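Local coordinates for protein C alpha-dehydrogenase (Sphingobium sp. SYK-6, PDB 4YAG) that binds NADH and, as a short-chain dehydrogenase/reductase of the lignin beta-aryl ether cleavage pathway, probably oxidises the C alpha hydroxyl of its substrates using NAD+, at residues A[8-13]-A[20-25]; A[15-20]-A[232-237]. One frame throughout, in Å; residues are numbered along the deposited sequence.

Contact 1. Residues A[8-13]-A[20-25]; sequences AFITGG and GIAQRL. With NAI (1,4-dihydronicotinamide adenine dinucleotide), chain C.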
ATOM      1  N   ALA A   8      26.183  -1.107   6.946  1.00 12.29           N
ATOM      2  CA  ALA A   8      24.957  -1.061   6.151  1.00 11.68           C
ATOM      3  C   ALA A   8      24.361  -2.457   6.068  1.00 12.82           C
ATOM      4  O   ALA A   8      25.057  -3.413   5.704  1.00 12.12           O
ATOM      5  CB  ALA A   8      25.244  -0.521   4.752  1.00 11.53           C
ATOM      6  N   PHE A   9      23.082  -2.577   6.415  1.00 10.25           N
ATOM      7  CA  PHE A   9      22.330  -3.809   6.290  1.00 10.15           C
ATOM      8  C   PHE A   9      21.463  -3.672   5.051  1.00  9.72           C
ATOM      9  O   PHE A   9      20.607  -2.764   4.982  1.00  9.42           O
ATOM     10  CB  PHE A   9      21.470  -3.996   7.533  1.00 10.14           C
ATOM     11  CG  PHE A   9      20.650  -5.270   7.534  1.00 10.55           C
ATOM     12  CD1 PHE A   9      19.369  -5.287   7.047  1.00 10.45           C
ATOM     13  CD2 PHE A   9      21.172  -6.435   8.028  1.00 10.54           C
ATOM     14  CE1 PHE A   9      18.622  -6.450   7.058  1.00 11.74           C
ATOM     15  CE2 PHE A   9      20.438  -7.614   8.033  1.00 12.17           C
ATOM     16  CZ  PHE A   9      19.166  -7.622   7.560  1.00 12.88           C
ATOM     17  N   ILE A  10      21.682  -4.548   4.072  1.00 10.61           N
ATOM     18  CA  ILE A  10      21.053  -4.424   2.763  1.00  9.84           C
ATOM     19  C   ILE A  10      20.255  -5.666   2.421  1.00 10.35           C
ATOM     20  O   ILE A  10      20.808  -6.741   2.180  1.00 10.60           O
ATOM     21  CB  ILE A  10      22.102  -4.193   1.652  1.00 10.57           C
ATOM     22  CG1 ILE A  10      23.081  -3.084   2.067  1.00 11.26           C
ATOM     23  CG2 ILE A  10      21.440  -3.888   0.314  1.00 12.08           C
ATOM     24  CD1 ILE A  10      24.184  -2.868   1.074  1.00 12.78           C
ATOM     25  N   THR A  11      18.933  -5.529   2.385  1.00  9.12           N
ATOM     26  CA  THR A  11      18.116  -6.650   1.945  1.00  9.12           C
ATOM     27  C   THR A  11      18.123  -6.726   0.424  1.00  9.13           C
ATOM     28  O   THR A  11      18.198  -5.721  -0.273  1.00 10.09           O
ATOM     29  CB  THR A  11      16.695  -6.579   2.457  1.00 10.10           C
ATOM     30  OG1 THR A  11      16.002  -5.539   1.757  1.00 10.47           O
ATOM     31  CG2 THR A  11      16.670  -6.357   3.958  1.00  9.70           C
ATOM     32  N   GLY A  12      18.118  -7.947  -0.096  1.00  9.98           N
ATOM     33  CA  GLY A  12      18.363  -8.178  -1.511  1.00 10.21           C
ATOM     34  C   GLY A  12      19.748  -7.693  -1.919  1.00 10.35           C
ATOM     35  O   GLY A  12      19.977  -7.339  -3.075  1.00 11.80           O
ATOM     36  N   GLY A  13      20.687  -7.710  -0.971  1.00 11.58           N
ATOM     37  CA  GLY A  13      22.007  -7.161  -1.185  1.00 11.75           C
ATOM     38  C   GLY A  13      22.934  -7.996  -2.054  1.00 13.44           C
ATOM     39  O   GLY A  13      24.031  -7.553  -2.396  1.00 13.54           O
ATOM     40  N   GLY A  20      24.606  -3.455  -6.284  1.00 12.41           N
ATOM     41  CA  GLY A  20      25.213  -2.223  -6.768  1.00 12.46           C
ATOM     42  C   GLY A  20      25.382  -1.227  -5.627  1.00 12.34           C
ATOM     43  O   GLY A  20      26.423  -0.574  -5.505  1.00 12.77           O
ATOM     44  N   ILE A  21      24.357  -1.101  -4.798  1.00 11.38           N
ATOM     45  CA  ILE A  21      24.421  -0.263  -3.598  1.00 12.01           C
ATOM     46  C   ILE A  21      25.527  -0.771  -2.653  1.00 12.33           C
ATOM     47  O   ILE A  21      26.344  -0.006  -2.146  1.00 12.86           O
ATOM     48  CB  ILE A  21      23.065  -0.210  -2.884  1.00 12.66           C
ATOM     49  CG1 ILE A  21      22.028   0.520  -3.752  1.00 14.27           C
ATOM     50  CG2 ILE A  21      23.190   0.462  -1.536  1.00 11.69           C
ATOM     51  CD1 ILE A  21      20.599   0.432  -3.239  1.00 13.14           C
ATOM     52  N   ALA A  22      25.580  -2.085  -2.459  1.00 11.40           N
ATOM     53  CA  ALA A  22      26.591  -2.676  -1.604  1.00 12.27           C
ATOM     54  C   ALA A  22      27.994  -2.291  -2.060  1.00 13.88           C
ATOM     55  O   ALA A  22      28.828  -1.868  -1.261  1.00 13.23           O
ATOM     56  CB  ALA A  22      26.449  -4.173  -1.597  1.00 13.08           C
ATOM     57  N   GLN A  23      28.267  -2.446  -3.349  1.00 12.54           N
ATOM     58  CA  GLN A  23      29.582  -2.136  -3.871  1.00 13.22           C
ATOM     59  C   GLN A  23      29.960  -0.682  -3.629  1.00 13.21           C
ATOM     60  O   GLN A  23      31.088  -0.378  -3.264  1.00 14.02           O
ATOM     61  CB  GLN A  23      29.646  -2.411  -5.369  1.00 14.63           C
ATOM     62  CG  GLN A  23      29.648  -3.871  -5.747  1.00 16.17           C
ATOM     63  CD  GLN A  23      29.380  -4.046  -7.228  1.00 15.62           C
ATOM     64  OE1 GLN A  23      28.239  -4.325  -7.647  1.00 21.46           O
ATOM     65  NE2 GLN A  23      30.387  -3.825  -8.025  1.00 15.56           N
ATOM     66  N   ARG A  24      29.024   0.224  -3.862  1.00 12.84           N
ATOM     67  CA  ARG A  24      29.353   1.637  -3.706  1.00 12.92           C
ATOM     68  C   ARG A  24      29.406   2.076  -2.239  1.00 13.22           C
ATOM     69  O   ARG A  24      30.218   2.931  -1.892  1.00 14.20           O
ATOM     70  CB  ARG A  24      28.405   2.505  -4.539  1.00 12.68           C
ATOM     71  CG  ARG A  24      28.423   2.159  -6.034  1.00 13.24           C
ATOM     72  CD  ARG A  24      29.831   2.013  -6.603  1.00 17.41           C
ATOM     73  NE  ARG A  24      30.604   3.218  -6.368  1.00 15.91           N
ATOM     74  CZ  ARG A  24      31.932   3.286  -6.336  1.00 18.02           C
ATOM     75  NH1 ARG A  24      32.685   2.205  -6.525  1.00 21.72           N
ATOM     76  NH2 ARG A  24      32.511   4.454  -6.101  1.00 23.64           N
ATOM     77  N   LEU A  25      28.585   1.497  -1.372  1.00 12.58           N
ATOM     78  CA  LEU A  25      28.738   1.784   0.049  1.00 12.86           C
ATOM     79  C   LEU A  25      30.093   1.286   0.584  1.00 12.94           C
ATOM     80  O   LEU A  25      30.753   2.005   1.324  1.00 14.55           O
ATOM     81  CB  LEU A  25      27.570   1.222   0.866  1.00 11.60           C
ATOM     82  CG  LEU A  25      26.209   1.879   0.631  1.00 13.05           C
ATOM     83  CD1 LEU A  25      25.133   1.215   1.485  1.00 12.64           C
ATOM     84  CD2 LEU A  25      26.260   3.384   0.933  1.00 17.02           C
TER
HETATM   85  PA  NAI C 500      17.203  -8.846  -8.065  1.00 12.26           P
HETATM   86  O1A NAI C 500      16.314 -10.058  -8.092  1.00 13.07           O
HETATM   87  O2A NAI C 500      18.446  -8.886  -8.931  1.00 12.85           O
HETATM   88  O5B NAI C 500      17.633  -8.518  -6.588  1.00 12.03           O
HETATM   89  C5B NAI C 500      16.722  -8.707  -5.545  1.00 11.14           C
HETATM   90  C4B NAI C 500      17.317  -9.621  -4.549  1.00 10.90           C
HETATM   91  O4B NAI C 500      16.346  -9.636  -3.453  1.00 10.80           O
HETATM   92  C3B NAI C 500      17.550 -11.000  -4.980  1.00 10.83           C
HETATM   93  O3B NAI C 500      18.898 -11.438  -4.710  1.00 13.10           O
HETATM   94  C2B NAI C 500      16.552 -11.781  -4.276  1.00 11.93           C
HETATM   95  O2B NAI C 500      16.954 -13.131  -4.003  1.00 14.03           O
HETATM   96  C1B NAI C 500      16.255 -11.012  -3.067  1.00 10.04           C
HETATM   97  N9A NAI C 500      14.966 -11.298  -2.496  1.00 10.64           N
HETATM   98  C8A NAI C 500      13.764 -11.489  -3.145  1.00 12.31           C
HETATM   99  N7A NAI C 500      12.802 -11.789  -2.261  1.00 12.13           N
HETATM  100  C5A NAI C 500      13.347 -11.788  -1.002  1.00 10.98           C
HETATM  101  C6A NAI C 500      12.880 -12.020   0.293  1.00 10.46           C
HETATM  102  N6A NAI C 500      11.549 -12.411   0.493  1.00 10.89           N
HETATM  103  N1A NAI C 500      13.728 -11.927   1.349  1.00  9.69           N
HETATM  104  C2A NAI C 500      15.030 -11.610   1.152  1.00 10.71           C
HETATM  105  N3A NAI C 500      15.531 -11.382  -0.071  1.00  9.74           N
HETATM  106  C4A NAI C 500      14.725 -11.470  -1.153  1.00 10.25           C
HETATM  107  O3  NAI C 500      16.253  -7.676  -8.561  1.00 11.66           O
HETATM  108  PN  NAI C 500      16.373  -6.076  -8.413  1.00 11.74           P
HETATM  109  O1N NAI C 500      17.777  -5.621  -8.038  1.00 11.47           O
HETATM  110  O2N NAI C 500      15.882  -5.536  -9.733  1.00 13.42           O
HETATM  111  O5D NAI C 500      15.341  -5.741  -7.226  1.00 10.97           O
HETATM  112  C5D NAI C 500      15.659  -4.821  -6.179  1.00  9.61           C
HETATM  113  C4D NAI C 500      14.515  -3.900  -5.957  1.00 11.22           C
HETATM  114  O4D NAI C 500      14.445  -2.969  -7.098  1.00 11.28           O
HETATM  115  C3D NAI C 500      13.207  -4.557  -5.875  1.00 10.66           C
HETATM  116  O3D NAI C 500      12.477  -4.013  -4.756  1.00 11.52           O
HETATM  117  C2D NAI C 500      12.531  -4.244  -7.132  1.00 11.62           C
HETATM  118  O2D NAI C 500      11.107  -4.249  -6.970  1.00 12.45           O
HETATM  119  C1D NAI C 500      13.016  -2.918  -7.468  1.00  9.62           C
HETATM  120  N1N NAI C 500      12.957  -2.450  -8.803  1.00 11.56           N
HETATM  121  C2N NAI C 500      13.714  -2.967  -9.826  1.00 11.72           C
HETATM  122  C3N NAI C 500      13.615  -2.424 -11.096  1.00 13.40           C
HETATM  123  C7N NAI C 500      14.426  -2.964 -12.224  1.00 14.73           C
HETATM  124  O7N NAI C 500      14.250  -2.592 -13.404  1.00 15.48           O
HETATM  125  N7N NAI C 500      15.507  -3.887 -11.887  1.00 14.12           N
HETATM  126  C4N NAI C 500      12.773  -1.357 -11.365  1.00 15.07           C
HETATM  127  C5N NAI C 500      12.060  -0.812 -10.314  1.00 14.07           C
HETATM  128  C6N NAI C 500      12.162  -1.344  -9.054  1.00 13.89           C

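Contact 2. Residues A[15-20]-A[232-237]; sequences SGIGFG and TEVGDM. With NAI (1,4-dihydronicotinamide adenine dinucleotide), chain C.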
ATOM      1  N   SER A  15      22.237  -9.319  -5.151  1.00 11.81           N
ATOM      2  CA  SER A  15      21.978  -9.265  -6.575  1.00 12.84           C
ATOM      3  C   SER A  15      21.520  -7.867  -6.972  1.00 11.58           C
ATOM      4  O   SER A  15      21.075  -7.085  -6.124  1.00 11.74           O
ATOM      5  CB  SER A  15      20.885 -10.271  -6.938  1.00 16.43           C
ATOM      6  OG  SER A  15      20.656 -10.319  -8.335  1.00 14.62           O
ATOM      7  N   GLY A  16      21.640  -7.556  -8.261  1.00 13.08           N
ATOM      8  CA  GLY A  16      20.928  -6.414  -8.824  1.00 12.62           C
ATOM      9  C   GLY A  16      21.233  -5.095  -8.130  1.00 11.29           C
ATOM     10  O   GLY A  16      22.382  -4.767  -7.838  1.00 12.96           O
ATOM     11  N   ILE A  17      20.187  -4.293  -7.937  1.00 10.72           N
ATOM     12  CA  ILE A  17      20.322  -2.972  -7.332  1.00 10.46           C
ATOM     13  C   ILE A  17      20.989  -3.021  -5.959  1.00 11.74           C
ATOM     14  O   ILE A  17      21.899  -2.239  -5.660  1.00 12.67           O
ATOM     15  CB  ILE A  17      18.945  -2.306  -7.246  1.00 11.06           C
ATOM     16  CG1 ILE A  17      18.426  -2.028  -8.666  1.00 11.18           C
ATOM     17  CG2 ILE A  17      18.993  -1.048  -6.404  1.00 12.51           C
ATOM     18  CD1 ILE A  17      17.002  -1.475  -8.703  1.00 13.24           C
ATOM     19  N   GLY A  18      20.542  -3.942  -5.114  1.00 12.15           N
ATOM     20  CA  GLY A  18      21.111  -4.043  -3.784  1.00  9.98           C
ATOM     21  C   GLY A  18      22.598  -4.295  -3.834  1.00 11.67           C
ATOM     22  O   GLY A  18      23.364  -3.768  -3.034  1.00 12.78           O
ATOM     23  N   PHE A  19      23.024  -5.140  -4.758  1.00 11.68           N
ATOM     24  CA  PHE A  19      24.433  -5.450  -4.872  1.00 11.71           C
ATOM     25  C   PHE A  19      25.230  -4.242  -5.413  1.00 12.03           C
ATOM     26  O   PHE A  19      26.380  -4.014  -5.036  1.00 13.21           O
ATOM     27  CB  PHE A  19      24.607  -6.698  -5.745  1.00 13.12           C
ATOM     28  CG  PHE A  19      26.034  -7.115  -5.945  1.00 16.15           C
ATOM     29  CD1 PHE A  19      26.775  -7.600  -4.895  1.00 17.29           C
ATOM     30  CD2 PHE A  19      26.620  -7.035  -7.195  1.00 20.39           C
ATOM     31  CE1 PHE A  19      28.105  -7.992  -5.094  1.00 18.57           C
ATOM     32  CE2 PHE A  19      27.934  -7.434  -7.389  1.00 23.30           C
ATOM     33  CZ  PHE A  19      28.658  -7.898  -6.333  1.00 20.47           C
ATOM     34  N   GLY A  20      24.606  -3.455  -6.284  1.00 12.41           N
ATOM     35  CA  GLY A  20      25.213  -2.223  -6.768  1.00 12.46           C
ATOM     36  C   GLY A  20      25.382  -1.227  -5.627  1.00 12.34           C
ATOM     37  O   GLY A  20      26.423  -0.574  -5.505  1.00 12.77           O
ATOM     38  N   THR A 232      25.611  -0.281 -10.339  1.00 13.66           N
ATOM     39  CA  THR A 232      26.565   0.589  -9.635  1.00 13.52           C
ATOM     40  C   THR A 232      26.235   2.076  -9.854  1.00 15.52           C
ATOM     41  O   THR A 232      26.529   2.909  -8.993  1.00 14.88           O
ATOM     42  CB  THR A 232      28.012   0.314 -10.010  1.00 16.03           C
ATOM     43  OG1 THR A 232      28.145   0.292 -11.430  1.00 17.66           O
ATOM     44  CG2 THR A 232      28.461  -1.043  -9.445  1.00 18.83           C
ATOM     45  N   GLU A 233      25.630   2.403 -10.991  1.00 14.67           N
ATOM     46  CA  GLU A 233      25.181   3.774 -11.220  1.00 15.76           C
ATOM     47  C   GLU A 233      24.088   4.148 -10.226  1.00 14.89           C
ATOM     48  O   GLU A 233      24.103   5.240  -9.658  1.00 16.04           O
ATOM     49  CB  GLU A 233      24.687   3.986 -12.647  1.00 16.16           C
ATOM     50  CG  GLU A 233      24.289   5.454 -12.873  1.00 25.98           C
ATOM     51  CD  GLU A 233      24.035   5.850 -14.321  1.00 34.67           C
ATOM     52  OE1 GLU A 233      24.087   4.993 -15.238  1.00 24.80           O
ATOM     53  OE2 GLU A 233      23.780   7.060 -14.526  1.00 31.81           O
ATOM     54  N   VAL A 234      23.168   3.224  -9.971  1.00 12.08           N
ATOM     55  CA  VAL A 234      22.145   3.441  -8.958  1.00 11.37           C
ATOM     56  C   VAL A 234      22.816   3.541  -7.578  1.00 12.46           C
ATOM     57  O   VAL A 234      22.442   4.364  -6.734  1.00 12.37           O
ATOM     58  CB  VAL A 234      21.083   2.327  -8.960  1.00 12.35           C
ATOM     59  CG1 VAL A 234      20.005   2.622  -7.949  1.00 14.33           C
ATOM     60  CG2 VAL A 234      20.461   2.178 -10.348  1.00 13.79           C
ATOM     61  N   GLY A 235      23.825   2.707  -7.344  1.00 11.85           N
ATOM     62  CA  GLY A 235      24.539   2.745  -6.085  1.00 11.36           C
ATOM     63  C   GLY A 235      25.108   4.124  -5.798  1.00 13.20           C
ATOM     64  O   GLY A 235      25.032   4.601  -4.660  1.00 12.99           O
ATOM     65  N   ASP A 236      25.662   4.769  -6.811  1.00 13.55           N
ATOM     66  CA  ASP A 236      26.255   6.088  -6.610  1.00 14.85           C
ATOM     67  C   ASP A 236      25.180   7.125  -6.317  1.00 15.20           C
ATOM     68  O   ASP A 236      25.404   8.045  -5.529  1.00 14.13           O
ATOM     69  CB  ASP A 236      27.118   6.485  -7.799  1.00 14.14           C
ATOM     70  CG  ASP A 236      28.486   5.840  -7.743  1.00 18.89           C
ATOM     71  OD1 ASP A 236      28.948   5.516  -6.613  1.00 19.45           O
ATOM     72  OD2 ASP A 236      29.100   5.671  -8.817  1.00 22.94           O
ATOM     73  N   MET A 237      24.018   6.987  -6.936  1.00 11.85           N
ATOM     74  CA  MET A 237      22.901   7.882  -6.613  1.00 11.54           C
ATOM     75  C   MET A 237      22.508   7.746  -5.161  1.00 11.57           C
ATOM     76  O   MET A 237      22.082   8.716  -4.524  1.00 13.93           O
ATOM     77  CB  MET A 237      21.681   7.580  -7.474  1.00 11.31           C
ATOM     78  CG  MET A 237      21.880   7.783  -8.953  1.00 12.52           C
ATOM     79  SD  MET A 237      20.396   7.359  -9.865  1.00 17.50           S
ATOM     80  CE  MET A 237      21.028   7.387 -11.540  1.00 25.12           C
TER
HETATM   81  PA  NAI C 500      17.203  -8.846  -8.065  1.00 12.26           P
HETATM   82  O1A NAI C 500      16.314 -10.058  -8.092  1.00 13.07           O
HETATM   83  O2A NAI C 500      18.446  -8.886  -8.931  1.00 12.85           O
HETATM   84  O5B NAI C 500      17.633  -8.518  -6.588  1.00 12.03           O
HETATM   85  C5B NAI C 500      16.722  -8.707  -5.545  1.00 11.14           C
HETATM   86  C4B NAI C 500      17.317  -9.621  -4.549  1.00 10.90           C
HETATM   87  O4B NAI C 500      16.346  -9.636  -3.453  1.00 10.80           O
HETATM   88  C3B NAI C 500      17.550 -11.000  -4.980  1.00 10.83           C
HETATM   89  O3B NAI C 500      18.898 -11.438  -4.710  1.00 13.10           O
HETATM   90  C2B NAI C 500      16.552 -11.781  -4.276  1.00 11.93           C
HETATM   91  O2B NAI C 500      16.954 -13.131  -4.003  1.00 14.03           O
HETATM   92  C1B NAI C 500      16.255 -11.012  -3.067  1.00 10.04           C
HETATM   93  N9A NAI C 500      14.966 -11.298  -2.496  1.00 10.64           N
HETATM   94  C8A NAI C 500      13.764 -11.489  -3.145  1.00 12.31           C
HETATM   95  N7A NAI C 500      12.802 -11.789  -2.261  1.00 12.13           N
HETATM   96  C5A NAI C 500      13.347 -11.788  -1.002  1.00 10.98           C
HETATM   97  C6A NAI C 500      12.880 -12.020   0.293  1.00 10.46           C
HETATM   98  N6A NAI C 500      11.549 -12.411   0.493  1.00 10.89           N
HETATM   99  N1A NAI C 500      13.728 -11.927   1.349  1.00  9.69           N
HETATM  100  C2A NAI C 500      15.030 -11.610   1.152  1.00 10.71           C
HETATM  101  N3A NAI C 500      15.531 -11.382  -0.071  1.00  9.74           N
HETATM  102  C4A NAI C 500      14.725 -11.470  -1.153  1.00 10.25           C
HETATM  103  O3  NAI C 500      16.253  -7.676  -8.561  1.00 11.66           O
HETATM  104  PN  NAI C 500      16.373  -6.076  -8.413  1.00 11.74           P
HETATM  105  O1N NAI C 500      17.777  -5.621  -8.038  1.00 11.47           O
HETATM  106  O2N NAI C 500      15.882  -5.536  -9.733  1.00 13.42           O
HETATM  107  O5D NAI C 500      15.341  -5.741  -7.226  1.00 10.97           O
HETATM  108  C5D NAI C 500      15.659  -4.821  -6.179  1.00  9.61           C
HETATM  109  C4D NAI C 500      14.515  -3.900  -5.957  1.00 11.22           C
HETATM  110  O4D NAI C 500      14.445  -2.969  -7.098  1.00 11.28           O
HETATM  111  C3D NAI C 500      13.207  -4.557  -5.875  1.00 10.66           C
HETATM  112  O3D NAI C 500      12.477  -4.013  -4.756  1.00 11.52           O
HETATM  113  C2D NAI C 500      12.531  -4.244  -7.132  1.00 11.62           C
HETATM  114  O2D NAI C 500      11.107  -4.249  -6.970  1.00 12.45           O
HETATM  115  C1D NAI C 500      13.016  -2.918  -7.468  1.00  9.62           C
HETATM  116  N1N NAI C 500      12.957  -2.450  -8.803  1.00 11.56           N
HETATM  117  C2N NAI C 500      13.714  -2.967  -9.826  1.00 11.72           C
HETATM  118  C3N NAI C 500      13.615  -2.424 -11.096  1.00 13.40           C
HETATM  119  C7N NAI C 500      14.426  -2.964 -12.224  1.00 14.73           C
HETATM  120  O7N NAI C 500      14.250  -2.592 -13.404  1.00 15.48           O
HETATM  121  N7N NAI C 500      15.507  -3.887 -11.887  1.00 14.12           N
HETATM  122  C4N NAI C 500      12.773  -1.357 -11.365  1.00 15.07           C
HETATM  123  C5N NAI C 500      12.060  -0.812 -10.314  1.00 14.07           C
HETATM  124  C6N NAI C 500      12.162  -1.344  -9.054  1.00 13.89           C

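Contact 1. Residues A[8-13]-A[20-25]
A8 and I10 on strand 7-11 meet A22 and L25 on helix 16-27 in the first beta-alpha unit of a Rossmann fold, a worked example of a helix laid back antiparallel over the strand that precedes it. The two short axes approach to 9.7 Å at 166°, and the side-chain contacts between them are all apolar and buried. I10 has the largest share: its CG1 branch lies beside the backbone N and runs on extended (chi2 176°), which sends CD1 out to the helix, 3.6 Å from A22 CA. The same methyl also touches A22 CB and, more loosely, I21 CG2. Nearer the strand's start and further down the helix, A8 CB meets L25 CD1 at 3.7 Å, a methyl also near I10 CD1. Strand 31-36 adds L32 and L34 against A22, while I87 and I89 of strand 87-90 reach A8, I10 and I21.

At the strand's end the contact passes to backbone atoms. A type II turn from I10 to G13 starts the glycine-rich cofactor loop, whose G13 O lies 4.2 Å from A22 CB. G12 has positive phi, and its CA approaches the adenosine ribose of NADH, 3.2 Å from O4B.

Contact 2. Residues A[15-20]-A[232-237]
The TGxxxGxG nucleotide-binding loop and the start of helix 16-27 meet helix 231-244 here, with I17 on V234 and G20 on G235. The short axes cross at -58° and come within 7.7 Å, a closeness that two glycines make possible. G20 O sits 3.9 Å from G235 CA, where a beta carbon on G235 would clash with that carbonyl, and G20 CA faces T232 N. Beside this backbone packing, I17 CG2 meets V234 CG1 at 4.1 Å, the two side chains crossing at a slant. L186 and I191 touch both and extend the apolar patch.

I17 divides its two branches between protein and cofactor. With CG1 beside the backbone N and the chain extended (chi2 175°), I17 CD1 lies 3.4 Å from NADH O4D, in the nicotinamide ribose, whereas I17 CG2 turns to V234 of helix 231-244. Putting an alanine here would probably open a gap between V234 and that ribose, leaving V234 CG1 without the I17 CG2 methyl and the ribose without CD1.

The polar grip falls on the pyrophosphate. I17 N donates to NADH O1N at 2.8 Å (153°), and S15 OG donates to O2A at 2.7 Å while also pairing with R194 NE. Positioned at the amino end of a helix, the phosphates are probably further stabilised by its dipole, as is characteristic of the Rossmann dinucleotide-binding site.

Overall arrangement
Helix 16-27 serves both contacts, whose centres lie 7 Å apart and which share G20. Contact 1 seats the helix on strand 7-11, between 31-36 and 87-90 in the parallel sheet; contact 2 packs it against helix 231-244, from a part of the chain more than 200 residues away. A salt bridge from R24 NE to D236 OD1, 2.8 Å long, ties the second helix to contact 1, and R24 CG packs 3.6 Å from T232 O. NADH lies at one end: 8-13 meets its adenosine ribose, 15-20 its pyrophosphate and nicotinamide ribose. The side chain of N91, an NADH-binding residue, is about 3 Å from that of I17 and about 5 Å from that of I21, between nearest atoms.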